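Local coordinates for bile acid 7a-dehydratase, BaiE (Clostridium hiranonis DSM 13275, PDB 4L8P), which probably catalyses the 7alpha-dehydration of bile acids, a lyase step, as a three-subunit enzyme with a SnoaL-like, cystatin-like fold, at residues E97-I109 against R120-G132. Sequence-based numbering, arbitrary orientation. Where two conformers were deposited one is given.
Sequences EEISMHMGHTPEI and RWYLEDNLIFTDG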
loop_
_atom_site.group_PDB
_atom_site.type_symbol
_atom_site.label_atom_id
_atom_site.label_comp_id
_atom_site.label_asym_id
_atom_site.label_seq_id
_atom_site.Cartn_x
_atom_site.Cartn_y
_atom_site.Cartn_z
ATOM N N GLU A 97 -25.844 0.156 6.083
ATOM C CA GLU A 97 -25.553 0.857 7.339
ATOM C C GLU A 97 -24.133 0.660 7.820
ATOM O O GLU A 97 -23.766 1.266 8.828
ATOM C CB GLU A 97 -26.420 0.387 8.531
ATOM C CG GLU A 97 -27.879 0.119 8.321
ATOM C CD GLU A 97 -28.079 -1.282 7.803
ATOM O OE1 GLU A 97 -28.078 -2.279 8.581
ATOM O OE2 GLU A 97 -28.207 -1.341 6.588
ATOM N N GLU A 98 -23.353 -0.219 7.167
ATOM C CA GLU A 98 -21.968 -0.455 7.547
ATOM C C GLU A 98 -21.000 0.135 6.518
ATOM O O GLU A 98 -20.920 -0.353 5.398
ATOM C CB GLU A 98 -21.707 -1.955 7.714
ATOM C CG GLU A 98 -20.279 -2.297 8.135
ATOM C CD GLU A 98 -20.003 -3.778 8.284
ATOM O OE1 GLU A 98 -20.945 -4.601 8.394
ATOM O OE2 GLU A 98 -18.801 -4.117 8.317
ATOM N N ILE A 99 -20.269 1.182 6.907
ATOM C CA ILE A 99 -19.148 1.690 6.115
ATOM C C ILE A 99 -17.972 0.771 6.426
ATOM O O ILE A 99 -17.641 0.571 7.605
ATOM C CB ILE A 99 -18.746 3.133 6.520
ATOM C CG1 ILE A 99 -19.917 4.116 6.313
ATOM C CG2 ILE A 99 -17.488 3.588 5.806
ATOM C CD1 ILE A 99 -19.710 5.471 6.982
ATOM N N SER A 100 -17.317 0.254 5.386
ATOM C CA SER A 100 -16.114 -0.576 5.562
ATOM C C SER A 100 -14.952 -0.028 4.747
ATOM O O SER A 100 -15.133 0.561 3.671
ATOM C CB SER A 100 -16.367 -2.037 5.175
ATOM O OG SER A 100 -16.682 -2.161 3.799
HETATM N N MSE A 101 -13.754 -0.220 5.282
HETATM C CA MSE A 101 -12.511 0.081 4.575
HETATM C C MSE A 101 -11.547 -1.048 4.851
HETATM O O MSE A 101 -11.038 -1.167 5.965
HETATM C CB MSE A 101 -11.971 1.461 4.992
HETATM C CG MSE A 101 -12.708 2.608 4.276
HETATM SE SE MSE A 101 -12.337 4.371 5.068
HETATM C CE MSE A 101 -10.433 4.346 4.542
ATOM N N HIS A 102 -11.277 -1.868 3.827
ATOM C CA HIS A 102 -10.286 -2.948 3.879
ATOM C C HIS A 102 -9.111 -2.518 3.032
ATOM O O HIS A 102 -9.207 -2.441 1.794
ATOM C CB HIS A 102 -10.899 -4.232 3.300
ATOM C CG HIS A 102 -12.009 -4.776 4.119
ATOM N ND1 HIS A 102 -13.298 -4.310 4.015
ATOM C CD2 HIS A 102 -12.034 -5.771 5.042
ATOM C CE1 HIS A 102 -14.061 -4.952 4.882
ATOM N NE2 HIS A 102 -13.327 -5.871 5.495
HETATM N N MSE A 103 -8.015 -2.185 3.706
HETATM C CA MSE A 103 -6.852 -1.534 3.099
HETATM C C MSE A 103 -5.701 -2.525 3.076
HETATM O O MSE A 103 -5.163 -2.906 4.124
HETATM C CB MSE A 103 -6.526 -0.276 3.900
HETATM C CG MSE A 103 -7.671 0.738 3.727
HETATM SE SE MSE A 103 -7.509 2.209 5.032
HETATM C CE MSE A 103 -8.093 1.175 6.576
ATOM N N GLY A 104 -5.343 -2.976 1.869
ATOM C CA GLY A 104 -4.244 -3.899 1.680
ATOM C C GLY A 104 -2.921 -3.162 1.540
ATOM O O GLY A 104 -2.821 -2.075 0.888
ATOM N N HIS A 105 -1.900 -3.771 2.132
ATOM C CA HIS A 105 -0.527 -3.283 2.084
ATOM C C HIS A 105 0.459 -4.399 1.761
ATOM O O HIS A 105 0.195 -5.601 2.022
ATOM C CB HIS A 105 -0.065 -2.701 3.422
ATOM C CG HIS A 105 -1.008 -1.741 4.038
ATOM N ND1 HIS A 105 -2.172 -2.138 4.659
ATOM C CD2 HIS A 105 -0.969 -0.392 4.129
ATOM C CE1 HIS A 105 -2.801 -1.075 5.121
ATOM N NE2 HIS A 105 -2.097 -0.014 4.801
ATOM N N THR A 106 1.605 -3.969 1.236
ATOM C CA THR A 106 2.825 -4.755 1.178
ATOM C C THR A 106 2.608 -6.226 0.779
ATOM O O THR A 106 2.874 -7.137 1.549
ATOM C CB THR A 106 3.674 -4.585 2.479
ATOM O OG1 THR A 106 2.886 -4.866 3.656
ATOM C CG2 THR A 106 4.185 -3.174 2.576
ATOM N N PRO A 107 2.130 -6.451 -0.459
ATOM C CA PRO A 107 1.923 -7.812 -0.941
ATOM C C PRO A 107 3.229 -8.587 -1.159
ATOM O O PRO A 107 4.283 -7.995 -1.514
ATOM C CB PRO A 107 1.214 -7.594 -2.286
ATOM C CG PRO A 107 1.674 -6.244 -2.729
ATOM C CD PRO A 107 1.746 -5.449 -1.468
ATOM N N GLU A 108 3.168 -9.887 -0.934
ATOM C CA GLU A 108 4.210 -10.833 -1.316
ATOM C C GLU A 108 3.534 -11.897 -2.199
ATOM O O GLU A 108 2.950 -12.867 -1.680
ATOM C CB GLU A 108 4.835 -11.473 -0.101
ATOM C CG GLU A 108 5.458 -10.480 0.877
ATOM C CD GLU A 108 5.727 -11.102 2.228
ATOM O OE1 GLU A 108 6.665 -11.918 2.340
ATOM O OE2 GLU A 108 4.970 -10.764 3.180
ATOM N N ILE A 109 3.611 -11.696 -3.510
ATOM C CA ILE A 109 3.015 -12.587 -4.496
ATOM C C ILE A 109 4.074 -13.585 -5.027
ATOM O O ILE A 109 5.127 -13.164 -5.592
ATOM C CB ILE A 109 2.389 -11.825 -5.685
ATOM C CG1 ILE A 109 1.450 -10.657 -5.233
ATOM C CG2 ILE A 109 1.686 -12.807 -6.625
ATOM C CD1 ILE A 109 0.354 -11.076 -4.298
ATOM N N ARG A 120 0.552 -13.081 -0.051
ATOM C CA ARG A 120 0.450 -12.515 1.284
ATOM C C ARG A 120 0.095 -11.046 1.195
ATOM O O ARG A 120 0.659 -10.284 0.383
ATOM C CB ARG A 120 1.715 -12.682 2.075
ATOM C CG ARG A 120 2.181 -14.121 2.232
ATOM C CD ARG A 120 3.409 -14.084 3.139
ATOM N NE ARG A 120 3.873 -15.386 3.564
ATOM C CZ ARG A 120 3.567 -16.013 4.711
ATOM N NH1 ARG A 120 2.747 -15.500 5.622
ATOM N NH2 ARG A 120 4.117 -17.204 4.953
ATOM N N TRP A 121 -0.855 -10.652 2.038
ATOM C CA TRP A 121 -1.301 -9.274 2.108
ATOM C C TRP A 121 -1.391 -8.885 3.563
ATOM O O TRP A 121 -1.804 -9.687 4.390
ATOM C CB TRP A 121 -2.673 -9.078 1.464
ATOM C CG TRP A 121 -2.652 -9.237 -0.040
ATOM C CD1 TRP A 121 -2.793 -10.402 -0.749
ATOM C CD2 TRP A 121 -2.408 -8.207 -0.988
ATOM N NE1 TRP A 121 -2.657 -10.153 -2.084
ATOM C CE2 TRP A 121 -2.449 -8.805 -2.272
ATOM C CE3 TRP A 121 -2.233 -6.819 -0.895
ATOM C CZ2 TRP A 121 -2.272 -8.045 -3.450
ATOM C CZ3 TRP A 121 -2.092 -6.074 -2.052
ATOM C CH2 TRP A 121 -2.142 -6.682 -3.317
ATOM N N TYR A 122 -1.072 -7.625 3.838
ATOM C CA TYR A 122 -1.111 -7.056 5.208
ATOM C C TYR A 122 -2.351 -6.153 5.206
ATOM O O TYR A 122 -2.374 -5.128 4.520
ATOM C CB TYR A 122 0.176 -6.235 5.469
ATOM C CG TYR A 122 0.384 -5.783 6.917
ATOM C CD1 TYR A 122 -0.679 -5.360 7.720
ATOM C CD2 TYR A 122 1.657 -5.777 7.472
ATOM C CE1 TYR A 122 -0.468 -4.951 9.042
ATOM C CE2 TYR A 122 1.882 -5.381 8.788
ATOM C CZ TYR A 122 0.816 -4.957 9.559
ATOM O OH TYR A 122 1.032 -4.595 10.877
ATOM N N LEU A 123 -3.396 -6.562 5.916
ATOM C CA LEU A 123 -4.698 -5.877 5.918
ATOM C C LEU A 123 -4.861 -5.000 7.138
ATOM O O LEU A 123 -4.585 -5.439 8.236
ATOM C CB LEU A 123 -5.832 -6.904 5.946
ATOM C CG LEU A 123 -6.482 -7.203 4.628
ATOM C CD1 LEU A 123 -7.313 -5.993 4.146
ATOM C CD2 LEU A 123 -5.398 -7.640 3.645
ATOM N N GLU A 124 -5.336 -3.780 6.942
ATOM C CA GLU A 124 -6.000 -2.996 7.994
ATOM C C GLU A 124 -7.483 -2.861 7.621
ATOM O O GLU A 124 -7.793 -2.517 6.498
ATOM C CB GLU A 124 -5.408 -1.582 8.117
ATOM C CG GLU A 124 -6.037 -0.882 9.292
ATOM C CD GLU A 124 -5.707 0.553 9.496
ATOM O OE1 GLU A 124 -5.065 1.227 8.621
ATOM O OE2 GLU A 124 -6.177 1.043 10.571
ATOM N N ASP A 125 -8.384 -3.083 8.590
ATOM C CA ASP A 125 -9.807 -2.921 8.374
ATOM C C ASP A 125 -10.385 -1.940 9.387
ATOM O O ASP A 125 -9.981 -1.923 10.547
ATOM C CB ASP A 125 -10.558 -4.244 8.434
ATOM C CG ASP A 125 -10.338 -4.987 9.712
ATOM O OD1 ASP A 125 -9.188 -5.358 9.976
ATOM O OD2 ASP A 125 -11.321 -5.239 10.443
ATOM N N ASN A 126 -11.273 -1.077 8.909
ATOM C CA ASN A 126 -12.034 -0.164 9.747
ATOM C C ASN A 126 -13.504 -0.303 9.324
ATOM O O ASN A 126 -13.823 -0.316 8.126
ATOM C CB ASN A 126 -11.632 1.289 9.519
ATOM C CG ASN A 126 -10.185 1.613 9.893
ATOM O OD1 ASN A 126 -9.449 0.841 10.542
ATOM N ND2 ASN A 126 -9.763 2.776 9.474
ATOM N N LEU A 127 -14.376 -0.485 10.308
ATOM C CA LEU A 127 -15.811 -0.640 10.082
ATOM C C LEU A 127 -16.528 0.377 10.953
ATOM O O LEU A 127 -16.163 0.567 12.120
ATOM C CB LEU A 127 -16.291 -2.052 10.420
ATOM C CG LEU A 127 -15.491 -3.255 9.907
ATOM C CD1 LEU A 127 -16.142 -4.506 10.489
ATOM C CD2 LEU A 127 -15.405 -3.308 8.383
ATOM N N ILE A 128 -17.539 1.035 10.373
ATOM C CA ILE A 128 -18.390 2.000 11.086
ATOM C C ILE A 128 -19.867 1.701 10.781
ATOM O O ILE A 128 -20.272 1.643 9.624
ATOM C CB ILE A 128 -18.071 3.456 10.663
ATOM C CG1 ILE A 128 -16.607 3.808 11.011
ATOM C CG2 ILE A 128 -19.063 4.446 11.289
ATOM C CD1 ILE A 128 -16.084 5.072 10.364
ATOM N N PHE A 129 -20.651 1.500 11.830
ATOM C CA PHE A 129 -22.096 1.322 11.695
ATOM C C PHE A 129 -22.774 2.674 11.942
ATOM O O PHE A 129 -22.598 3.283 13.006
ATOM C CB PHE A 129 -22.582 0.244 12.669
ATOM C CG PHE A 129 -22.125 -1.139 12.304
ATOM C CD1 PHE A 129 -20.899 -1.628 12.757
ATOM C CD2 PHE A 129 -22.910 -1.946 11.472
ATOM C CE1 PHE A 129 -20.466 -2.898 12.401
ATOM C CE2 PHE A 129 -22.487 -3.215 11.120
ATOM C CZ PHE A 129 -21.270 -3.692 11.587
ATOM N N THR A 130 -23.579 3.128 10.978
ATOM C CA THR A 130 -24.156 4.482 11.035
ATOM C C THR A 130 -25.585 4.503 11.507
ATOM O O THR A 130 -26.074 5.560 11.913
ATOM C CB THR A 130 -24.119 5.167 9.652
ATOM O OG1 THR A 130 -24.823 4.373 8.704
ATOM C CG2 THR A 130 -22.680 5.329 9.181
ATOM N N ASP A 131 -26.273 3.374 11.395
ATOM C CA ASP A 131 -27.724 3.302 11.676
ATOM C C ASP A 131 -28.013 1.879 12.066
ATOM O O ASP A 131 -27.135 1.028 11.968
ATOM C CB ASP A 131 -28.576 3.692 10.448
ATOM C CG ASP A 131 -28.289 5.115 9.946
ATOM O OD1 ASP A 131 -28.889 6.074 10.486
ATOM O OD2 ASP A 131 -27.426 5.289 9.039
ATOM N N GLY A 132 -29.234 1.617 12.526
ATOM C CA GLY A 132 -29.628 0.271 12.934
ATOM C C GLY A 132 -29.218 -0.099 14.354
ATOM O O GLY A 132 -28.879 0.772 15.167
#
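Strands 98-111 and 116-129 form an antiparallel beta hairpin in the curved sheet of this SnoaL-like fold, with His105 paired to Tyr122 and Met103 to Glu124 at the interface of the three subunits. Backbone hydrogen bonds pair the strands from Thr130 N to Glu97 O as far as His105-Tyr122. Between His105 and Glu108 the register slips by one residue, a beta bulge, and the bonds resume at Glu108-Arg120.

The imidazole of His105 bonds back to the partner strand. Its ND1 donates to Tyr122 O at 3.0 Å, with the oxygen in the ring plane but the donor above the carbonyl plane. Tyr122 O also accepts from His105 N at 2.8 Å. The ND1 bond fixes the ring rotation, consistent with NE2 meeting the nickel ion, which is shared with His105 of both neighbouring subunits. On the same face, Glu124 extends with CG opposite the backbone N (chi1 -175°), and its OE1 lies 3.7 Å from Met103 CE. Its carboxylate binds the sodium ion with Glu124 of the other two subunits.

On the other face, His102 and Leu123 pack against helix 22-55, and His102 ND1 and Ser100 OG both bond to Asp54. Farther along that face, away from these helix contacts, Glu98 CG lies over the Phe129 ring, 4.1 Å from its centroid. Past the corner at Thr106, Pro107 CB sits over the six-membered ring of Trp121, 3.5 Å from its centroid, in a CH-pi contact. Ile109 CD1 meets Trp121 NE1 obliquely at 3.8 Å; that nitrogen bonds to Tyr149.

The chemistry implies two roles: one face supplies metal ligands at the trimer interface, and the other anchors the hairpin to the long helix. The shared sodium would partly offset repulsion among the three Glu124 carboxylates.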